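Local coordinates for protein TSSL1 (Pseudomonas aeruginosa, PDB 4B62) that probably anchors the type VI secretion system to the cell wall through this peptidoglycan-binding, OmpA-like module at the end of a membrane protein, at residues A[46-51]-A[105-110]. Residues are numbered along the deposited sequence; the frame is centred on the assembly and turned at random.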
loop_
_atom_site.group_PDB
_atom_site.type_symbol
_atom_site.label_atom_id
_atom_site.label_comp_id
_atom_site.label_asym_id
_atom_site.label_seq_id
_atom_site.Cartn_x
_atom_site.Cartn_y
_atom_site.Cartn_z
ATOM N N GLU A 46 8.720 0.945 -3.438
ATOM C CA GLU A 46 9.211 0.803 -2.064
ATOM C C GLU A 46 9.020 -0.597 -1.490
ATOM O O GLU A 46 9.546 -0.865 -0.413
ATOM C CB GLU A 46 8.546 1.821 -1.130
ATOM C CG GLU A 46 8.757 3.275 -1.527
ATOM C CD GLU A 46 10.201 3.729 -1.503
ATOM O OE1 GLU A 46 11.042 3.053 -0.872
ATOM O OE2 GLU A 46 10.474 4.775 -2.125
ATOM N N LEU A 47 8.262 -1.452 -2.190
ATOM C CA LEU A 47 7.872 -2.774 -1.686
ATOM C C LEU A 47 8.217 -3.931 -2.600
ATOM O O LEU A 47 8.631 -4.983 -2.119
ATOM C CB LEU A 47 6.367 -2.791 -1.428
ATOM C CG LEU A 47 5.917 -1.900 -0.269
ATOM C CD1 LEU A 47 4.398 -1.810 -0.293
ATOM C CD2 LEU A 47 6.413 -2.376 1.092
ATOM N N PHE A 48 8.002 -3.743 -3.904
ATOM C CA PHE A 48 7.980 -4.832 -4.870
ATOM C C PHE A 48 9.027 -4.604 -5.953
ATOM O O PHE A 48 9.255 -3.470 -6.376
ATOM C CB PHE A 48 6.626 -4.892 -5.607
ATOM C CG PHE A 48 5.402 -4.822 -4.720
ATOM C CD1 PHE A 48 5.005 -5.899 -3.958
ATOM C CD2 PHE A 48 4.645 -3.651 -4.659
ATOM C CE1 PHE A 48 3.891 -5.819 -3.152
ATOM C CE2 PHE A 48 3.535 -3.577 -3.851
ATOM C CZ PHE A 48 3.163 -4.664 -3.103
ATOM N N ALA A 49 9.606 -5.690 -6.462
ATOM C CA ALA A 49 10.369 -5.595 -7.705
ATOM C C ALA A 49 9.406 -5.251 -8.843
ATOM O O ALA A 49 8.176 -5.455 -8.745
ATOM C CB ALA A 49 11.101 -6.894 -8.001
ATOM N N SER A 50 9.962 -4.694 -9.908
ATOM C CA SER A 50 9.197 -4.371 -11.094
ATOM C C SER A 50 8.357 -5.572 -11.528
ATOM O O SER A 50 8.843 -6.702 -11.576
ATOM C CB SER A 50 10.139 -3.940 -12.218
ATOM O OG SER A 50 9.410 -3.521 -13.347
ATOM N N ALA A 51 7.074 -5.328 -11.785
ATOM C CA ALA A 51 6.171 -6.345 -12.334
ATOM C C ALA A 51 5.904 -7.542 -11.404
ATOM O O ALA A 51 5.384 -8.558 -11.845
ATOM C CB ALA A 51 6.670 -6.819 -13.711
ATOM N N GLN A 105 -3.465 -7.414 -2.275
ATOM C CA GLN A 105 -3.756 -8.610 -1.500
ATOM C C GLN A 105 -2.524 -9.095 -0.719
ATOM O O GLN A 105 -2.650 -9.568 0.414
ATOM C CB GLN A 105 -4.272 -9.736 -2.383
ATOM C CG GLN A 105 -4.884 -10.899 -1.606
ATOM C CD GLN A 105 -6.094 -10.499 -0.763
ATOM O OE1 GLN A 105 -7.106 -10.030 -1.287
ATOM N NE2 GLN A 105 -5.984 -10.661 0.543
ATOM N N GLU A 106 -1.337 -9.005 -1.329
ATOM C CA GLU A 106 -0.139 -9.436 -0.625
ATOM C C GLU A 106 0.118 -8.565 0.615
ATOM O O GLU A 106 0.446 -9.070 1.706
ATOM C CB GLU A 106 1.063 -9.452 -1.557
ATOM C CG GLU A 106 2.338 -10.009 -0.922
ATOM C CD GLU A 106 2.297 -11.512 -0.655
ATOM O OE1 GLU A 106 1.392 -12.218 -1.145
ATOM O OE2 GLU A 106 3.195 -12.007 0.057
ATOM N N VAL A 107 -0.084 -7.257 0.467
ATOM C CA VAL A 107 0.065 -6.355 1.601
ATOM C C VAL A 107 -0.951 -6.701 2.698
ATOM O O VAL A 107 -0.609 -6.821 3.872
ATOM C CB VAL A 107 -0.031 -4.885 1.139
ATOM C CG1 VAL A 107 -0.105 -3.919 2.317
ATOM C CG2 VAL A 107 1.174 -4.531 0.286
ATOM N N ALA A 108 -2.209 -6.880 2.307
ATOM C CA ALA A 108 -3.235 -7.259 3.282
ATOM C C ALA A 108 -2.894 -8.574 3.983
ATOM O O ALA A 108 -3.047 -8.705 5.202
ATOM C CB ALA A 108 -4.603 -7.344 2.618
ATOM N N ASP A 109 -2.426 -9.549 3.202
ATOM C CA ASP A 109 -2.114 -10.875 3.752
ATOM C C ASP A 109 -0.962 -10.781 4.759
ATOM O O ASP A 109 -1.016 -11.360 5.843
ATOM C CB ASP A 109 -1.727 -11.848 2.636
ATOM C CG ASP A 109 -2.908 -12.314 1.795
ATOM O OD1 ASP A 109 -4.073 -12.025 2.139
ATOM O OD2 ASP A 109 -2.650 -12.984 0.777
ATOM N N LEU A 110 0.076 -10.039 4.398
ATOM C CA LEU A 110 1.246 -9.917 5.265
ATOM C C LEU A 110 0.901 -9.189 6.562
ATOM O O LEU A 110 1.321 -9.591 7.660
ATOM C CB LEU A 110 2.383 -9.200 4.533
ATOM C CG LEU A 110 3.058 -10.012 3.427
ATOM C CD1 LEU A 110 3.911 -9.105 2.551
ATOM C CD2 LEU A 110 3.892 -11.133 4.024
#
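Phe48 and Val107 meet through the far end of the aromatic ring: Phe48 CZ lies 3.9 Å from Val107 CG2, the two side chains crossing at about a right angle. The long, flat phenylalanine suits a loop whose backbone stays well back from the helix, with the CA atoms of Phe48 and Glu106 10.3 Å apart. The compact, branched valine presents a methyl from the helix side: with CG1 anti to the backbone N (chi1 171°), CG2 is anti to the carbonyl carbon and is the branch that touches the loop. That same methyl also faces Leu47, whose CD1 is a looser 4.3 Å away. Within the loop, Leu47 CB sits 3.7 Å above the centre of the Phe48 ring and backs one of its faces; a branched, wholly apolar leucine suits this buried place, where it meets both helix and ring. All three side chains are buried, and the contact between them is purely apolar.

Polar groups act within the helix instead. One turn apart, Gln105 NE2 donates to Asp109 OD1 at 2.8 Å, approaching from above the carboxylate plane.

In this OmpA-like fold, the loop between strand 37-43 and helix 60-72 thus packs on helix 96-115. Leu47 also touches Leu62 and Leu63 of helix 60-72, while Val107 reaches Ile149 on sheet strand 146-152.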